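PDB 6CW5: ribokinase from Cryptococcus neoformans var. grubii serotype A, which probably phosphorylates D-ribose at O-5 with ATP and a divalent cation, most likely magnesium, giving D-ribose 5-phosphate and ADP. Local coordinates for residues S168-S173 with F184-L189; I23-H28 with T42-R47; K94-E99 with A120-Y125. All coordinates share one frame; numbering follows the deposited sequence.

Contact 1. Residues S168-S173 with F184-L189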
loop_
_atom_site.group_PDB
_atom_site.type_symbol
_atom_site.label_atom_id
_atom_site.label_comp_id
_atom_site.label_asym_id
_atom_site.label_seq_id
_atom_site.Cartn_x
_atom_site.Cartn_y
_atom_site.Cartn_z
ATOM N N SER A 168 -2.421 -17.649 -4.680
ATOM C CA SER A 168 -1.666 -16.798 -3.767
ATOM C C SER A 168 -1.417 -17.537 -2.461
ATOM O O SER A 168 -2.284 -18.263 -1.972
ATOM C CB SER A 168 -2.408 -15.498 -3.500
ATOM O OG SER A 168 -3.733 -15.818 -3.111
ATOM N N VAL A 169 -0.241 -17.307 -1.880
ATOM C CA VAL A 169 0.242 -18.019 -0.700
ATOM C C VAL A 169 0.790 -16.973 0.256
ATOM O O VAL A 169 1.616 -16.150 -0.141
ATOM C CB VAL A 169 1.330 -19.047 -1.077
ATOM C CG1 VAL A 169 1.822 -19.787 0.144
ATOM C CG2 VAL A 169 0.803 -20.037 -2.107
ATOM N N PHE A 170 0.304 -16.974 1.501
ATOM C CA PHE A 170 0.647 -15.916 2.451
ATOM C C PHE A 170 1.192 -16.528 3.730
ATOM O O PHE A 170 0.626 -17.495 4.244
ATOM C CB PHE A 170 -0.597 -15.099 2.737
ATOM C CG PHE A 170 -0.451 -14.048 3.816
ATOM C CD1 PHE A 170 0.543 -13.081 3.758
ATOM C CD2 PHE A 170 -1.409 -13.963 4.830
ATOM C CE1 PHE A 170 0.617 -12.081 4.716
ATOM C CE2 PHE A 170 -1.323 -12.985 5.800
ATOM C CZ PHE A 170 -0.321 -12.021 5.733
ATOM N N ASN A 171 2.282 -15.957 4.242
ATOM C CA ASN A 171 2.883 -16.370 5.511
ATOM C C ASN A 171 2.907 -15.127 6.401
ATOM O O ASN A 171 3.673 -14.180 6.128
ATOM C CB ASN A 171 4.281 -16.927 5.220
ATOM C CG ASN A 171 5.086 -17.298 6.464
ATOM O OD1 ASN A 171 6.304 -17.075 6.492
ATOM N ND2 ASN A 171 4.445 -17.918 7.457
ATOM N N PRO A 172 2.060 -15.032 7.427
ATOM C CA PRO A 172 1.966 -13.744 8.170
ATOM C C PRO A 172 3.100 -13.541 9.164
ATOM O O PRO A 172 2.951 -13.679 10.389
ATOM C CB PRO A 172 0.616 -13.852 8.874
ATOM C CG PRO A 172 0.441 -15.403 9.098
ATOM C CD PRO A 172 1.075 -16.045 7.883
ATOM N N SER A 173 4.272 -13.205 8.625
ATOM C CA SER A 173 5.488 -13.072 9.436
ATOM C C SER A 173 6.200 -11.781 9.060
ATOM O O SER A 173 6.583 -11.611 7.889
ATOM C CB SER A 173 6.425 -14.263 9.228
ATOM O OG SER A 173 7.635 -14.044 9.957
ATOM N N PHE A 184 -8.169 -8.242 6.876
ATOM C CA PHE A 184 -7.403 -8.769 5.756
ATOM C C PHE A 184 -8.323 -9.426 4.728
ATOM O O PHE A 184 -9.326 -10.065 5.090
ATOM C CB PHE A 184 -6.376 -9.751 6.320
ATOM C CG PHE A 184 -5.266 -10.112 5.378
ATOM C CD1 PHE A 184 -4.095 -9.351 5.337
ATOM C CD2 PHE A 184 -5.365 -11.245 4.589
ATOM C CE1 PHE A 184 -3.053 -9.693 4.489
ATOM C CE2 PHE A 184 -4.309 -11.616 3.739
ATOM C CZ PHE A 184 -3.163 -10.832 3.687
ATOM N N PRO A 185 -8.046 -9.250 3.418
ATOM C CA PRO A 185 -8.939 -9.783 2.372
ATOM C C PRO A 185 -8.698 -11.271 2.136
ATOM O O PRO A 185 -8.189 -11.694 1.109
ATOM C CB PRO A 185 -8.573 -8.924 1.157
ATOM C CG PRO A 185 -7.091 -8.680 1.356
ATOM C CD PRO A 185 -6.942 -8.445 2.855
ATOM N N TRP A 186 -9.050 -12.084 3.140
ATOM C CA TRP A 186 -8.846 -13.527 3.061
ATOM C C TRP A 186 -9.494 -14.139 1.832
ATOM O O TRP A 186 -9.031 -15.180 1.352
ATOM C CB TRP A 186 -9.412 -14.197 4.312
ATOM C CG TRP A 186 -8.703 -13.682 5.541
ATOM C CD1 TRP A 186 -9.227 -12.861 6.497
ATOM C CD2 TRP A 186 -7.341 -13.929 5.917
ATOM N NE1 TRP A 186 -8.275 -12.589 7.450
ATOM C CE2 TRP A 186 -7.112 -13.236 7.127
ATOM C CE3 TRP A 186 -6.293 -14.678 5.360
ATOM C CZ2 TRP A 186 -5.871 -13.260 7.796
ATOM C CZ3 TRP A 186 -5.065 -14.711 6.028
ATOM C CH2 TRP A 186 -4.864 -13.997 7.232
ATOM N N LYS A 187 -10.581 -13.548 1.336
ATOM C CA LYS A 187 -11.247 -14.172 0.197
ATOM C C LYS A 187 -10.345 -14.272 -1.022
ATOM O O LYS A 187 -10.617 -15.104 -1.892
ATOM C CB LYS A 187 -12.528 -13.422 -0.174
ATOM C CG LYS A 187 -12.304 -11.987 -0.600
ATOM C CD LYS A 187 -13.602 -11.286 -0.906
ATOM C CE LYS A 187 -13.362 -9.819 -1.201
ATOM N NZ LYS A 187 -14.640 -9.126 -1.513
ATOM N N HIS A 188 -9.291 -13.447 -1.125
ATOM C CA HIS A 188 -8.388 -13.477 -2.280
ATOM C C HIS A 188 -7.267 -14.487 -2.138
ATOM O O HIS A 188 -6.532 -14.722 -3.105
ATOM C CB HIS A 188 -7.747 -12.090 -2.501
ATOM C CG HIS A 188 -8.742 -11.040 -2.871
ATOM N ND1 HIS A 188 -9.742 -11.268 -3.792
ATOM C CD2 HIS A 188 -8.902 -9.763 -2.446
ATOM C CE1 HIS A 188 -10.473 -10.174 -3.922
ATOM N NE2 HIS A 188 -9.979 -9.246 -3.121
ATOM N N LEU A 189 -7.119 -15.087 -0.969
ATOM C CA LEU A 189 -5.940 -15.878 -0.648
ATOM C C LEU A 189 -6.186 -17.354 -0.930
ATOM O O LEU A 189 -7.177 -17.922 -0.458
ATOM C CB LEU A 189 -5.578 -15.694 0.824
ATOM C CG LEU A 189 -4.330 -16.432 1.227
ATOM C CD1 LEU A 189 -3.128 -15.806 0.521
ATOM C CD2 LEU A 189 -4.198 -16.307 2.762
HETATM O O HOH W 1 -5.099 -15.038 -5.352
#

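Contact 2. Residues I23-H28 with T42-R47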
loop_
_atom_site.group_PDB
_atom_site.type_symbol
_atom_site.label_atom_id
_atom_site.label_comp_id
_atom_site.label_asym_id
_atom_site.label_seq_id
_atom_site.Cartn_x
_atom_site.Cartn_y
_atom_site.Cartn_z
ATOM N N ILE A 23 19.770 -8.587 5.353
ATOM C CA ILE A 23 21.078 -9.075 5.783
ATOM C C ILE A 23 20.877 -9.555 7.214
ATOM O O ILE A 23 20.557 -8.757 8.092
ATOM C CB ILE A 23 22.151 -7.991 5.679
ATOM C CG1 ILE A 23 22.298 -7.592 4.210
ATOM C CG2 ILE A 23 23.479 -8.505 6.260
ATOM C CD1 ILE A 23 23.244 -6.408 3.977
ATOM N N ASP A 24 21.033 -10.867 7.438
ATOM C CA ASP A 24 20.847 -11.466 8.750
ATOM C C ASP A 24 22.159 -11.377 9.509
ATOM O O ASP A 24 23.197 -11.793 8.999
ATOM C CB ASP A 24 20.446 -12.938 8.641
ATOM C CG ASP A 24 19.010 -13.132 8.132
ATOM O OD1 ASP A 24 18.290 -12.131 7.944
ATOM O OD2 ASP A 24 18.629 -14.303 7.954
ATOM N N GLU A 25 22.102 -10.879 10.735
ATOM C CA GLU A 25 23.266 -10.877 11.608
ATOM C C GLU A 25 22.957 -11.801 12.772
ATOM O O GLU A 25 22.086 -11.491 13.594
ATOM C CB GLU A 25 23.564 -9.469 12.077
ATOM C CG GLU A 25 24.106 -8.599 10.973
ATOM C CD GLU A 25 24.472 -7.230 11.491
ATOM O OE1 GLU A 25 23.556 -6.498 11.886
ATOM O OE2 GLU A 25 25.679 -6.910 11.534
ATOM N N PHE A 26 23.648 -12.947 12.817
ATOM C CA PHE A 26 23.496 -13.906 13.906
ATOM C C PHE A 26 24.530 -13.600 14.983
ATOM O O PHE A 26 25.721 -13.839 14.780
ATOM C CB PHE A 26 23.691 -15.334 13.417
ATOM C CG PHE A 26 22.622 -15.793 12.477
ATOM C CD1 PHE A 26 21.504 -16.458 12.961
ATOM C CD2 PHE A 26 22.730 -15.552 11.112
ATOM C CE1 PHE A 26 20.503 -16.877 12.093
ATOM C CE2 PHE A 26 21.728 -15.972 10.232
ATOM C CZ PHE A 26 20.621 -16.631 10.727
ATOM N N PHE A 27 24.055 -13.136 16.136
ATOM C CA PHE A 27 24.879 -12.924 17.321
ATOM C C PHE A 27 24.768 -14.150 18.226
ATOM O O PHE A 27 23.701 -14.423 18.790
ATOM C CB PHE A 27 24.419 -11.660 18.037
ATOM C CG PHE A 27 24.742 -10.403 17.304
ATOM C CD1 PHE A 27 25.925 -9.727 17.555
ATOM C CD2 PHE A 27 23.853 -9.873 16.378
ATOM C CE1 PHE A 27 26.227 -8.542 16.855
ATOM C CE2 PHE A 27 24.135 -8.706 15.687
ATOM C CZ PHE A 27 25.314 -8.024 15.920
ATOM N N HIS A 28 25.861 -14.889 18.367
ATOM C CA HIS A 28 25.829 -16.093 19.185
ATOM C C HIS A 28 25.939 -15.730 20.662
ATOM O O HIS A 28 26.875 -15.033 21.079
ATOM C CB HIS A 28 26.940 -17.039 18.727
ATOM C CG HIS A 28 26.862 -17.330 17.259
ATOM N ND1 HIS A 28 26.042 -18.307 16.737
ATOM C CD2 HIS A 28 27.439 -16.715 16.198
ATOM C CE1 HIS A 28 26.140 -18.303 15.421
ATOM N NE2 HIS A 28 26.984 -17.348 15.068
ATOM N N THR A 42 29.463 -14.279 21.531
ATOM C CA THR A 42 30.676 -15.074 21.344
ATOM C C THR A 42 31.129 -15.119 19.895
ATOM O O THR A 42 32.204 -15.656 19.617
ATOM C CB THR A 42 30.462 -16.509 21.832
ATOM O OG1 THR A 42 29.341 -17.074 21.137
ATOM C CG2 THR A 42 30.233 -16.536 23.344
ATOM N N GLY A 43 30.340 -14.571 18.989
ATOM C CA GLY A 43 30.621 -14.653 17.569
ATOM C C GLY A 43 29.491 -13.962 16.837
ATOM O O GLY A 43 28.411 -13.750 17.388
ATOM N N LEU A 44 29.781 -13.573 15.597
ATOM C CA LEU A 44 28.794 -12.928 14.735
ATOM C C LEU A 44 28.935 -13.550 13.358
ATOM O O LEU A 44 30.052 -13.690 12.851
ATOM C CB LEU A 44 29.015 -11.409 14.669
ATOM C CG LEU A 44 28.394 -10.589 13.552
ATOM C CD1 LEU A 44 26.869 -10.651 13.640
ATOM C CD2 LEU A 44 28.878 -9.149 13.640
ATOM N N THR A 45 27.806 -13.929 12.769
ATOM C CA THR A 45 27.759 -14.509 11.443
ATOM C C THR A 45 26.779 -13.680 10.628
ATOM O O THR A 45 25.672 -13.441 11.084
ATOM C CB THR A 45 27.288 -15.972 11.494
ATOM O OG1 THR A 45 28.173 -16.744 12.312
ATOM C CG2 THR A 45 27.252 -16.571 10.099
ATOM N N LYS A 46 27.202 -13.209 9.454
ATOM C CA LYS A 46 26.307 -12.478 8.566
ATOM C C LYS A 46 25.917 -13.390 7.417
ATOM O O LYS A 46 26.781 -14.028 6.807
ATOM C CB LYS A 46 26.959 -11.205 8.017
ATOM C CG LYS A 46 27.054 -10.048 9.009
ATOM C CD LYS A 46 27.271 -8.715 8.268
ATOM C CE LYS A 46 27.707 -7.605 9.226
ATOM N NZ LYS A 46 27.871 -6.296 8.534
ATOM N N ARG A 47 24.623 -13.442 7.101
ATOM C CA ARG A 47 24.170 -14.302 6.017
ATOM C C ARG A 47 23.057 -13.593 5.268
ATOM O O ARG A 47 22.366 -12.744 5.832
ATOM C CB ARG A 47 23.674 -15.658 6.547
ATOM C CG ARG A 47 24.689 -16.397 7.418
ATOM C CD ARG A 47 24.588 -17.879 7.232
ATOM N NE ARG A 47 25.557 -18.624 8.029
ATOM C CZ ARG A 47 26.714 -19.075 7.561
ATOM N NH1 ARG A 47 27.050 -18.849 6.299
ATOM N NH2 ARG A 47 27.533 -19.751 8.354
HETATM O O HOH W 2 25.500 -4.471 9.757
#

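Contact 3. Residues K94-E99 with A120-Y125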
loop_
_atom_site.group_PDB
_atom_site.type_symbol
_atom_site.label_atom_id
_atom_site.label_comp_id
_atom_site.label_asym_id
_atom_site.label_seq_id
_atom_site.Cartn_x
_atom_site.Cartn_y
_atom_site.Cartn_z
ATOM N N LYS A 94 14.817 -3.586 -6.662
ATOM C CA LYS A 94 15.324 -2.247 -6.861
ATOM C C LYS A 94 16.492 -1.997 -5.922
ATOM O O LYS A 94 16.490 -2.460 -4.782
ATOM C CB LYS A 94 14.211 -1.225 -6.612
ATOM C CG LYS A 94 13.082 -1.323 -7.686
ATOM C CD LYS A 94 11.738 -0.777 -7.215
ATOM C CE LYS A 94 11.000 -1.735 -6.279
ATOM N NZ LYS A 94 10.468 -2.973 -6.930
ATOM N N ILE A 95 17.479 -1.244 -6.407
ATOM C CA ILE A 95 18.608 -0.819 -5.590
ATOM C C ILE A 95 18.408 0.654 -5.271
ATOM O O ILE A 95 18.383 1.499 -6.179
ATOM C CB ILE A 95 19.940 -1.059 -6.311
ATOM C CG1 ILE A 95 20.092 -2.552 -6.640
ATOM C CG2 ILE A 95 21.082 -0.569 -5.452
ATOM C CD1 ILE A 95 21.252 -2.855 -7.600
ATOM N N VAL A 96 18.301 0.971 -3.991
ATOM C CA VAL A 96 17.870 2.290 -3.543
ATOM C C VAL A 96 19.084 3.059 -3.071
ATOM O O VAL A 96 19.773 2.622 -2.146
ATOM C CB VAL A 96 16.836 2.189 -2.414
ATOM C CG1 VAL A 96 16.330 3.571 -2.050
ATOM C CG2 VAL A 96 15.696 1.292 -2.843
ATOM N N LYS A 97 19.319 4.212 -3.686
ATOM C CA LYS A 97 20.408 5.075 -3.278
ATOM C C LYS A 97 20.135 5.674 -1.902
ATOM O O LYS A 97 18.995 6.006 -1.567
ATOM C CB LYS A 97 20.596 6.184 -4.313
ATOM N N ASP A 98 21.191 5.821 -1.106
ATOM C CA ASP A 98 21.084 6.424 0.221
ATOM C C ASP A 98 20.118 5.656 1.128
ATOM O O ASP A 98 19.519 6.235 2.035
ATOM C CB ASP A 98 20.655 7.893 0.139
ATOM C CG ASP A 98 21.581 8.732 -0.711
ATOM O OD1 ASP A 98 22.799 8.452 -0.738
ATOM O OD2 ASP A 98 21.086 9.684 -1.346
ATOM N N GLU A 99 19.944 4.363 0.888
ATOM C CA GLU A 99 19.161 3.497 1.764
ATOM C C GLU A 99 19.989 2.262 2.072
ATOM O O GLU A 99 20.893 1.909 1.319
ATOM C CB GLU A 99 17.829 3.079 1.134
ATOM C CG GLU A 99 16.913 2.301 2.066
ATOM C CD GLU A 99 16.692 2.976 3.412
ATOM O OE1 GLU A 99 15.695 3.716 3.552
ATOM O OE2 GLU A 99 17.506 2.771 4.342
ATOM N N ALA A 120 13.532 -2.385 8.925
ATOM C CA ALA A 120 12.960 -2.490 7.581
ATOM C C ALA A 120 13.924 -2.010 6.508
ATOM O O ALA A 120 14.079 -2.663 5.466
ATOM C CB ALA A 120 11.677 -1.678 7.493
ATOM N N GLY A 121 14.518 -0.830 6.703
ATOM C CA GLY A 121 15.420 -0.292 5.677
ATOM C C GLY A 121 14.722 -0.229 4.323
ATOM O O GLY A 121 13.556 0.170 4.212
ATOM N N ALA A 122 15.424 -0.688 3.281
ATOM C CA ALA A 122 14.886 -0.636 1.923
ATOM C C ALA A 122 13.652 -1.498 1.736
ATOM O O ALA A 122 12.916 -1.306 0.757
ATOM C CB ALA A 122 15.971 -1.070 0.920
ATOM N N ASN A 123 13.376 -2.434 2.647
ATOM C CA ASN A 123 12.181 -3.252 2.463
ATOM C C ASN A 123 10.909 -2.426 2.519
ATOM O O ASN A 123 9.882 -2.859 1.969
ATOM C CB ASN A 123 12.117 -4.361 3.513
ATOM C CG ASN A 123 13.122 -5.441 3.261
ATOM O OD1 ASN A 123 13.293 -5.880 2.117
ATOM N ND2 ASN A 123 13.824 -5.874 4.325
ATOM N N TYR A 124 10.947 -1.251 3.151
ATOM C CA TYR A 124 9.783 -0.369 3.206
ATOM C C TYR A 124 9.876 0.786 2.218
ATOM O O TYR A 124 9.108 1.752 2.322
ATOM C CB TYR A 124 9.563 0.166 4.632
ATOM C CG TYR A 124 8.594 -0.674 5.432
ATOM C CD1 TYR A 124 8.778 -2.041 5.576
ATOM C CD2 TYR A 124 7.476 -0.092 6.028
ATOM C CE1 TYR A 124 7.873 -2.808 6.301
ATOM C CE2 TYR A 124 6.575 -0.840 6.764
ATOM C CZ TYR A 124 6.781 -2.191 6.900
ATOM O OH TYR A 124 5.868 -2.945 7.611
ATOM N N TYR A 125 10.780 0.698 1.257
ATOM C CA TYR A 125 10.849 1.681 0.180
ATOM C C TYR A 125 9.819 1.380 -0.892
ATOM O O TYR A 125 9.645 0.233 -1.304
ATOM C CB TYR A 125 12.222 1.647 -0.446
ATOM C CG TYR A 125 12.360 2.426 -1.743
ATOM C CD1 TYR A 125 12.608 3.806 -1.729
ATOM C CD2 TYR A 125 12.297 1.781 -2.976
ATOM C CE1 TYR A 125 12.786 4.522 -2.920
ATOM C CE2 TYR A 125 12.491 2.507 -4.180
ATOM C CZ TYR A 125 12.710 3.862 -4.137
ATOM O OH TYR A 125 12.888 4.575 -5.323
#

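Contact 1. Residues S168-S173 with F184-L189
S168 at one end of the contact has its CA 5.4 Å from the CA of L189, and from there the two backbones diverge: 168-170 is strand, while 184-189 is a loop that winds through a short 3-10 turn at W186-H188. Side chains bridge the gap, F170 above all. Its CG lies anti to the backbone N (chi1 174°), and its ring meets that of F184 tip to tip as an offset stack, centroids 4.6 Å apart and planes at 14°. The overlap is only partial: F184 CZ sits toward the rim of the F170 face, 3.5 Å from F170 CE2. On the opposite face lies P172 N, from the same segment. W186 comes in at the edge of the same ring, with its CZ3 3.9 Å from F170 CD2, and its indole is in turn covered by F184 CD2 over its centre. L189 closes the base of F170, its CD1 only 3.4 Å from F170 CB. At the S168 end the chemistry turns polar. A water lies 2.7 Å from S168 OG and donates to H188 O, also 2.7 Å from it, tying the serine hydroxyl to the last carbonyl of the 3-10 turn. W186 NE1 is satisfied by L181 O, in the helix before the loop. Around this aromatic cluster, L153 and L156 of helix 149-161 pack on F184, and L202 of helix 196-205 packs on W186. Strand 167-170 itself is an inner strand of the large sheet, bonded through its backbone to strand 140-143 on one side and 191-195 on the other.

Contact 2. Residues I23-H28 with T42-R47
D24 to H28 run antiparallel to G43-R47 as neighbouring strands, axes 4.6 Å apart, with D24-R47 and F26-T45 as hydrogen-bonded pairs and E25-K46 and F27-L44 as non-hydrogen-bonded ones. Among the ladder bonds, F26 N to T45 O measures 2.7 Å with a nearly straight N-H...O angle of 167°. On the face carrying E25 and F27, L44, whose CG lies anti to the backbone N (chi1 162°), sets CD1 over the centre of the F27 ring, 3.8 Å from its centroid, a CH-pi contact made as the two side chains lie side by side. E25 and K46 also run together. Their direct salt bridge is long, E25 OE2 to K46 NZ 3.8 Å, but a water closes the triangle by donating to E25 OE2 and accepting from K46 NZ. The other carboxylate oxygen, E25 OE1, is held by R103 of strand 102-109. On the opposite face, H28 NE2 and T45 OG1 share a hydrogen bond of 3.1 Å; the hydroxyl lies at the edge of the imidazole, in its plane, and either partner could be the donor. F26 crosses R47 at about a right angle, its CE2 4.1 Å from R47 CG, while T45 O approaches the ring edge. D24 points from this face too, and its OD2 is hydrogen-bonded to a glycerol, probably from the crystallisation liquor. I23 and D24 are predicted substrate-binding residues. The pair belongs to the small four-stranded sheet that projects from the main body, the lid characteristic of ribokinases, which in relatives covers the sugar site and takes part in dimerisation.

Contact 3. Residues K94-E99 with A120-Y125
V96 lies across the ring of Y125, and its side chain can be followed outward. CB points toward the 120-125 loop and splits into two methyls, both used on the tyrosine. CG1, anti to the backbone N (chi1 -176°), meets the CD1 side of the ring, 3.7 Å from Y125 CD1. CG2 goes to the other side: it is 3.4 Å from Y125 CD2 and 3.7 Å from the ring centroid, 20° off the normal, a CH-pi contact over the face but offset toward the rim. The same CG2 also reaches A122 CB, more loosely, at 4.5 Å. The valine thus straddles the aromatic face with a branch on each flank. A type II turn from V96 to E99 then brings the chain back to the loop, where E99 CG packs 3.7 Å from A122 CB. E99 bends at chi2 (51°), which brings CD to the backbone of G121, 3.9 Å from its C atom. G121 has a positive phi, and A122 and N123 form a short 3-10 segment. Strand 93-96 is an outermost strand of the large sheet, bonded to strand 66-73, whose A71 packs against both V96 and Y125. The 120-125 loop leaves strand 115-119 of the small sheet, and its Y124 OH bonds T130 OG1 of the second subunit, so this packing joins the two sheets beside the dimer interface.

Contact 1 is the core member, almost wholly buried inside the large sheet's half of the protein, and its chemistry is aromatic stacking with one bridging water. Contacts 1 and 3 both reach that sheet, the first through an inner strand and the third through an outermost one, where a valine-on-tyrosine CH-pi contact and a glutamate's aliphatic part take over. Contact 2, on the other side of the chain's centre from contact 1, belongs to the small sheet and relies on a backbone ladder, with apolar, polar and charged side chains across its two faces. Contact 3 lies nearer contact 2 (nearest atoms about 7 Å apart, not touching) and joins the large sheet's edge to the loop leaving the small one.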